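Local structure of ACYL carrier protein ACPA (Mycobacterium tuberculosis, 2CGQ) at residues G44-G56 / Q83-V95. The protein probably serves as an acyl carrier protein, holding acyl intermediates as thioesters on a phosphopantetheine arm. Numbering follows the deposited sequence. Where two conformers were deposited one is given.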
ATOM      1  N   GLY A  44      -4.510   8.624 -10.509  1.00 29.56           N
ATOM      2  CA  GLY A  44      -5.297   7.443 -10.249  1.00 28.83           C
ATOM      3  C   GLY A  44      -4.430   6.241  -9.875  1.00 28.36           C
ATOM      4  O   GLY A  44      -3.334   6.026 -10.428  1.00 28.06           O
ATOM      5  N   ILE A  45      -4.929   5.450  -8.930  1.00 26.70           N
ATOM      6  CA  ILE A  45      -4.219   4.254  -8.433  1.00 26.39           C
ATOM      7  C   ILE A  45      -4.955   2.999  -8.853  1.00 25.54           C
ATOM      8  O   ILE A  45      -6.140   2.897  -8.604  1.00 25.76           O
ATOM      9  CB  ILE A  45      -4.136   4.281  -6.868  1.00 25.84           C
ATOM     10  CG1 ILE A  45      -3.494   5.594  -6.362  1.00 27.67           C
ATOM     11  CG2 ILE A  45      -3.379   3.095  -6.359  1.00 25.28           C
ATOM     12  CD1 ILE A  45      -2.095   5.906  -6.891  1.00 29.76           C
ATOM     13  N   THR A  46      -4.267   2.043  -9.471  1.00 24.48           N
ATOM     14  CA  THR A  46      -4.890   0.803  -9.931  1.00 25.00           C
ATOM     15  C   THR A  46      -4.083  -0.406  -9.516  1.00 23.12           C
ATOM     16  O   THR A  46      -2.879  -0.312  -9.329  1.00 24.51           O
ATOM     17  CB  THR A  46      -5.071   0.820 -11.481  1.00 24.76           C
ATOM     18  OG1 THR A  46      -3.796   1.071 -12.127  1.00 25.74           O
ATOM     19  CG2 THR A  46      -6.067   1.906 -11.836  1.00 27.20           C
ATOM     20  N   ALA A  47      -4.761  -1.557  -9.387  1.00 24.07           N
ATOM     21  CA  ALA A  47      -4.185  -2.728  -8.822  1.00 23.60           C
ATOM     22  C   ALA A  47      -2.973  -3.288  -9.553  1.00 24.21           C
ATOM     23  O   ALA A  47      -2.164  -3.942  -8.947  1.00 24.96           O
ATOM     24  CB  ALA A  47      -5.241  -3.791  -8.662  1.00 24.87           C
ATOM     25  N   ASN A  48      -2.844  -3.003 -10.861  1.00 23.99           N
ATOM     26  CA  ASN A  48      -1.688  -3.448 -11.667  1.00 23.08           C
ATOM     27  C   ASN A  48      -0.410  -2.640 -11.480  1.00 23.98           C
ATOM     28  O   ASN A  48       0.683  -3.101 -11.873  1.00 24.77           O
ATOM     29  CB  ASN A  48      -2.081  -3.429 -13.152  1.00 22.31           C
ATOM     30  CG  ASN A  48      -2.346  -2.053 -13.611  1.00 26.27           C
ATOM     31  OD1 ASN A  48      -3.165  -1.348 -13.006  1.00 26.33           O
ATOM     32  ND2 ASN A  48      -1.642  -1.621 -14.667  1.00 23.12           N
ATOM     33  N   GLN A  49      -0.498  -1.471 -10.861  1.00 25.01           N
ATOM     34  CA  GLN A  49       0.674  -0.587 -10.720  1.00 25.83           C
ATOM     35  C   GLN A  49       1.724  -1.170  -9.815  1.00 26.48           C
ATOM     36  O   GLN A  49       1.433  -1.592  -8.678  1.00 27.33           O
ATOM     37  CB  GLN A  49       0.284   0.819 -10.247  1.00 24.56           C
ATOM     38  CG  GLN A  49      -0.464   1.595 -11.301  1.00 27.01           C
ATOM     39  CD  GLN A  49      -1.102   2.891 -10.748  1.00 27.28           C
ATOM     40  OE1 GLN A  49      -1.563   2.928  -9.620  1.00 29.81           O
ATOM     41  NE2 GLN A  49      -1.154   3.915 -11.568  1.00 28.77           N
ATOM     42  N   VAL A  50       2.940  -1.220 -10.356  1.00 26.46           N
ATOM     43  CA  VAL A  50       4.134  -1.612  -9.620  1.00 25.95           C
ATOM     44  C   VAL A  50       4.552  -0.465  -8.702  1.00 26.31           C
ATOM     45  O   VAL A  50       4.788   0.645  -9.179  1.00 26.04           O
ATOM     46  CB  VAL A  50       5.255  -2.036 -10.580  1.00 24.96           C
ATOM     47  CG1 VAL A  50       6.416  -2.518  -9.831  1.00 25.64           C
ATOM     48  CG2 VAL A  50       4.775  -3.165 -11.499  1.00 26.46           C
ATOM     49  N   LEU A  51       4.655  -0.721  -7.402  1.00 26.91           N
ATOM     50  CA  LEU A  51       4.842   0.364  -6.406  1.00 27.14           C
ATOM     51  C   LEU A  51       6.089   1.174  -6.696  1.00 27.59           C
ATOM     52  O   LEU A  51       6.053   2.406  -6.793  1.00 28.38           O
ATOM     53  CB  LEU A  51       4.889  -0.172  -4.975  1.00 27.71           C
ATOM     54  CG  LEU A  51       3.596  -0.807  -4.480  1.00 28.83           C
ATOM     55  CD1 LEU A  51       3.833  -1.205  -3.024  1.00 28.71           C
ATOM     56  CD2 LEU A  51       2.415   0.096  -4.553  1.00 31.54           C
ATOM     57  N   VAL A  52       7.164   0.470  -6.933  1.00 28.02           N
ATOM     58  CA  VAL A  52       8.428   1.125  -7.297  1.00 28.85           C
ATOM     59  C   VAL A  52       8.406   1.650  -8.729  1.00 27.98           C
ATOM     60  O   VAL A  52       8.494   2.854  -8.918  1.00 28.40           O
ATOM     61  CB  VAL A  52       9.641   0.204  -7.110  1.00 27.93           C
ATOM     62  CG1 VAL A  52      10.915   0.947  -7.513  1.00 30.94           C
ATOM     63  CG2 VAL A  52       9.754  -0.232  -5.667  1.00 31.21           C
ATOM     64  N   ASP A  53       8.279   0.762  -9.722  1.00 27.57           N
ATOM     65  CA  ASP A  53       8.499   1.141 -11.124  1.00 28.49           C
ATOM     66  C   ASP A  53       7.488   2.134 -11.653  1.00 28.58           C
ATOM     67  O   ASP A  53       7.836   3.033 -12.438  1.00 28.60           O
ATOM     68  CB  ASP A  53       8.463  -0.050 -12.063  1.00 28.78           C
ATOM     69  CG  ASP A  53       9.381  -1.192 -11.660  1.00 33.94           C
ATOM     70  OD1 ASP A  53       9.907  -1.219 -10.511  1.00 35.72           O
ATOM     71  OD2 ASP A  53       9.464  -2.143 -12.498  1.00 36.07           O
ATOM     72  N   ASP A  54       6.230   1.983 -11.243  1.00 27.38           N
ATOM     73  CA  ASP A  54       5.145   2.846 -11.722  1.00 27.93           C
ATOM     74  C   ASP A  54       4.844   4.066 -10.865  1.00 27.95           C
ATOM     75  O   ASP A  54       4.589   5.137 -11.407  1.00 27.53           O
ATOM     76  CB  ASP A  54       3.853   2.036 -11.934  1.00 27.84           C
ATOM     77  CG  ASP A  54       3.988   0.995 -13.051  1.00 28.69           C
ATOM     78  OD1 ASP A  54       4.644   1.279 -14.085  1.00 29.83           O
ATOM     79  OD2 ASP A  54       3.416  -0.106 -12.935  1.00 27.84           O
ATOM     80  N   LEU A  55       4.835   3.892  -9.543  1.00 27.26           N
ATOM     81  CA  LEU A  55       4.402   4.945  -8.610  1.00 28.41           C
ATOM     82  C   LEU A  55       5.529   5.700  -7.916  1.00 28.18           C
ATOM     83  O   LEU A  55       5.283   6.744  -7.279  1.00 29.74           O
ATOM     84  CB  LEU A  55       3.444   4.365  -7.577  1.00 29.17           C
ATOM     85  CG  LEU A  55       2.135   3.865  -8.160  1.00 27.13           C
ATOM     86  CD1 LEU A  55       1.298   3.199  -7.111  1.00 26.05           C
ATOM     87  CD2 LEU A  55       1.350   5.039  -8.740  1.00 29.82           C
ATOM     88  N   GLY A  56       6.737   5.159  -8.038  1.00 28.42           N
ATOM     89  CA  GLY A  56       7.952   5.735  -7.506  1.00 29.33           C
ATOM     90  C   GLY A  56       8.137   5.582  -6.007  1.00 28.94           C
ATOM     91  O   GLY A  56       8.770   6.432  -5.349  1.00 28.09           O
ATOM     92  N   GLN A  83       7.908  -7.501   2.469  0.50 27.69           N
ATOM     93  CA  GLN A  83       8.993  -7.776   1.492  0.50 29.37           C
ATOM     94  C   GLN A  83       8.456  -8.109   0.108  0.50 28.90           C
ATOM     95  O   GLN A  83       8.978  -7.637  -0.926  0.50 30.27           O
ATOM     96  CB  GLN A  83       9.881  -9.005   1.918  0.50 28.41           C
ATOM     97  CG  GLN A  83      11.194  -8.776   2.699  0.50 32.59           C
ATOM     98  CD  GLN A  83      12.139 -10.035   2.734  0.50 31.10           C
ATOM     99  OE1 GLN A  83      11.790 -11.109   3.300  0.50 31.48           O
ATOM    100  NE2 GLN A  83      13.350  -9.913   2.075  0.50 29.60           N
ATOM    101  N   ASN A  84       7.468  -8.984   0.102  1.00 29.52           N
ATOM    102  CA  ASN A  84       6.945  -9.607  -1.095  1.00 29.52           C
ATOM    103  C   ASN A  84       5.916  -8.743  -1.825  1.00 30.07           C
ATOM    104  O   ASN A  84       5.517  -9.107  -2.899  1.00 29.60           O
ATOM    105  CB  ASN A  84       6.294 -10.946  -0.746  1.00 29.39           C
ATOM    106  CG  ASN A  84       7.303 -12.016  -0.398  1.00 33.48           C
ATOM    107  OD1 ASN A  84       8.467 -11.903  -0.763  1.00 37.64           O
ATOM    108  ND2 ASN A  84       6.867 -13.064   0.321  1.00 31.68           N
ATOM    109  N   ILE A  85       5.469  -7.625  -1.244  1.00 29.68           N
ATOM    110  CA  ILE A  85       4.510  -6.740  -1.906  1.00 30.21           C
ATOM    111  C   ILE A  85       5.180  -6.023  -3.070  1.00 31.77           C
ATOM    112  O   ILE A  85       6.197  -5.326  -2.879  1.00 32.17           O
ATOM    113  CB  ILE A  85       3.920  -5.733  -0.920  1.00 29.98           C
ATOM    114  CG1 ILE A  85       2.913  -6.441  -0.041  1.00 28.60           C
ATOM    115  CG2 ILE A  85       3.307  -4.543  -1.672  1.00 31.24           C
ATOM    116  CD1 ILE A  85       2.467  -5.623   1.090  1.00 32.39           C
ATOM    117  N   LYS A  86       4.615  -6.180  -4.268  1.00 30.34           N
ATOM    118  CA  LYS A  86       5.194  -5.569  -5.445  1.00 29.46           C
ATOM    119  C   LYS A  86       4.237  -4.576  -6.124  1.00 28.61           C
ATOM    120  O   LYS A  86       4.682  -3.558  -6.628  1.00 27.59           O
ATOM    121  CB  LYS A  86       5.577  -6.609  -6.476  1.00 31.23           C
ATOM    122  CG  LYS A  86       6.679  -7.564  -6.064  1.00 36.85           C
ATOM    123  CD  LYS A  86       7.952  -6.841  -5.798  1.00 41.41           C
ATOM    124  CE  LYS A  86       9.111  -7.795  -6.058  1.00 45.74           C
ATOM    125  NZ  LYS A  86       9.019  -8.971  -5.156  1.00 46.70           N
ATOM    126  N   THR A  87       2.958  -4.954  -6.210  1.00 27.75           N
ATOM    127  CA  THR A  87       1.942  -4.137  -6.838  1.00 26.51           C
ATOM    128  C   THR A  87       0.936  -3.579  -5.864  1.00 26.45           C
ATOM    129  O   THR A  87       0.776  -4.095  -4.761  1.00 25.45           O
ATOM    130  CB  THR A  87       1.181  -4.934  -7.901  1.00 24.27           C
ATOM    131  OG1 THR A  87       0.490  -6.023  -7.297  1.00 24.57           O
ATOM    132  CG2 THR A  87       2.139  -5.472  -8.938  1.00 26.80           C
ATOM    133  N   VAL A  88       0.184  -2.597  -6.335  1.00 24.78           N
ATOM    134  CA  VAL A  88      -0.961  -2.086  -5.579  1.00 25.25           C
ATOM    135  C   VAL A  88      -1.897  -3.263  -5.195  1.00 25.58           C
ATOM    136  O   VAL A  88      -2.370  -3.335  -4.055  1.00 25.46           O
ATOM    137  CB  VAL A  88      -1.701  -1.021  -6.373  1.00 24.10           C
ATOM    138  CG1 VAL A  88      -3.084  -0.692  -5.732  1.00 23.58           C
ATOM    139  CG2 VAL A  88      -0.844   0.266  -6.540  1.00 25.54           C
ATOM    140  N   GLY A  89      -2.185  -4.164  -6.127  1.00 26.13           N
ATOM    141  CA  GLY A  89      -3.038  -5.286  -5.824  1.00 25.29           C
ATOM    142  C   GLY A  89      -2.582  -6.116  -4.644  1.00 25.12           C
ATOM    143  O   GLY A  89      -3.400  -6.600  -3.874  1.00 25.32           O
ATOM    144  N   ASP A  90      -1.274  -6.284  -4.511  1.00 25.12           N
ATOM    145  CA  ASP A  90      -0.649  -7.084  -3.412  1.00 26.74           C
ATOM    146  C   ASP A  90      -0.947  -6.366  -2.068  1.00 26.79           C
ATOM    147  O   ASP A  90      -1.254  -6.992  -1.040  1.00 25.92           O
ATOM    148  CB  ASP A  90       0.861  -7.145  -3.568  1.00 27.22           C
ATOM    149  CG  ASP A  90       1.334  -7.954  -4.760  1.00 25.99           C
ATOM    150  OD1 ASP A  90       0.583  -8.825  -5.278  1.00 27.06           O
ATOM    151  OD2 ASP A  90       2.503  -7.713  -5.129  1.00 25.82           O
ATOM    152  N   VAL A  91      -0.905  -5.037  -2.110  1.00 27.11           N
ATOM    153  CA  VAL A  91      -1.301  -4.216  -0.943  1.00 27.27           C
ATOM    154  C   VAL A  91      -2.782  -4.466  -0.582  1.00 27.77           C
ATOM    155  O   VAL A  91      -3.130  -4.711   0.598  1.00 28.40           O
ATOM    156  CB  VAL A  91      -1.082  -2.717  -1.197  1.00 26.34           C
ATOM    157  CG1 VAL A  91      -1.445  -1.909   0.071  1.00 28.43           C
ATOM    158  CG2 VAL A  91       0.345  -2.399  -1.544  1.00 26.87           C
ATOM    159  N   TYR A  92      -3.685  -4.456  -1.586  1.00 26.99           N
ATOM    160  CA  TYR A  92      -5.096  -4.754  -1.327  1.00 28.02           C
ATOM    161  C   TYR A  92      -5.289  -6.102  -0.678  1.00 29.11           C
ATOM    162  O   TYR A  92      -6.035  -6.238   0.254  1.00 29.22           O
ATOM    163  CB  TYR A  92      -5.930  -4.690  -2.621  1.00 26.98           C
ATOM    164  CG  TYR A  92      -5.973  -3.390  -3.375  1.00 26.33           C
ATOM    165  CD1 TYR A  92      -5.680  -2.172  -2.814  1.00 25.26           C
ATOM    166  CD2 TYR A  92      -6.480  -3.369  -4.684  1.00 27.97           C
ATOM    167  CE1 TYR A  92      -5.810  -0.975  -3.556  1.00 26.73           C
ATOM    168  CE2 TYR A  92      -6.622  -2.201  -5.410  1.00 28.59           C
ATOM    169  CZ  TYR A  92      -6.305  -1.016  -4.873  1.00 28.94           C
ATOM    170  OH  TYR A  92      -6.441   0.088  -5.684  1.00 28.08           O
ATOM    171  N   THR A  93      -4.607  -7.131  -1.165  1.00 28.99           N
ATOM    172  CA  THR A  93      -4.887  -8.486  -0.662  1.00 29.39           C
ATOM    173  C   THR A  93      -4.233  -8.634   0.719  1.00 29.41           C
ATOM    174  O   THR A  93      -4.740  -9.396   1.553  1.00 30.55           O
ATOM    175  CB  THR A  93      -4.468  -9.567  -1.684  1.00 29.26           C
ATOM    176  OG1 THR A  93      -3.111  -9.378  -1.982  1.00 30.58           O
ATOM    177  CG2 THR A  93      -5.179  -9.374  -2.922  1.00 29.49           C
ATOM    178  N   SER A  94      -3.183  -7.869   0.997  1.00 29.39           N
ATOM    179  CA  SER A  94      -2.539  -7.904   2.343  1.00 30.31           C
ATOM    180  C   SER A  94      -3.472  -7.340   3.408  1.00 31.15           C
ATOM    181  O   SER A  94      -3.495  -7.856   4.549  1.00 31.94           O
ATOM    182  CB  SER A  94      -1.206  -7.164   2.393  0.65 30.78           C
ATOM    183  OG  SER A  94      -0.128  -7.939   1.928  0.65 31.47           O
ATOM    184  N   VAL A  95      -4.228  -6.293   3.064  1.00 30.03           N
ATOM    185  CA  VAL A  95      -5.224  -5.756   3.963  1.00 31.30           C
ATOM    186  C   VAL A  95      -6.499  -6.612   3.948  1.00 32.18           C
ATOM    187  O   VAL A  95      -7.104  -6.829   4.999  1.00 32.74           O
ATOM    188  CB  VAL A  95      -5.538  -4.310   3.595  1.00 31.40           C
ATOM    189  CG1 VAL A  95      -6.640  -3.727   4.459  1.00 31.54           C
ATOM    190  CG2 VAL A  95      -4.238  -3.481   3.665  1.00 29.57           C
TER
HETATM  191  O   HOH W   1      -8.126   0.779  -7.846  1.00 50.70           O
HETATM  192  O   HOH W   2       7.252  -2.525  -6.359  1.00 26.06           O
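V88 N donates to Q49 O at 2.8 Å and G89 N to A47 O at 2.8 Å, tying loop 44-56 to the start of helix 88-96. In the connection leading into that helix, L51 N meets K86 O almost straight (2.9 Å, 173°), and a water links the same K86 O to V52 N. The first two bonds occupy N-H groups of the helix's first turn; V50 and T87 form a single beta bridge. T87 and D90 make a capping box: T87 OG1 accepts a weak bond from D90 N, while D90 OD2 takes T87 N from above the carboxylate plane and K86 N on its anti lone pair.

The V88 side chain points at loop 44-56, its CB 3.3 Å from T46 O. With CG1 anti to the backbone N (chi1 168°), CG2 lies beside that N and meets L55 CD1 at 3.7 Å, L51 CD2 at 3.8 Å and I45 CG2, each side chain crossing V88 at about a right angle. L51 CD1 reaches I85 CG2 at 3.6 Å. A47 CB lies obliquely against Y92 CE2, and a water bridges Y92 OH to I45 O.

Within the acyl-carrier helical bundle, Y92 OH is hydrogen-bonded to N32 OD1 of helix 27-39, while L51, I85 and V91 pack on helix 59-73.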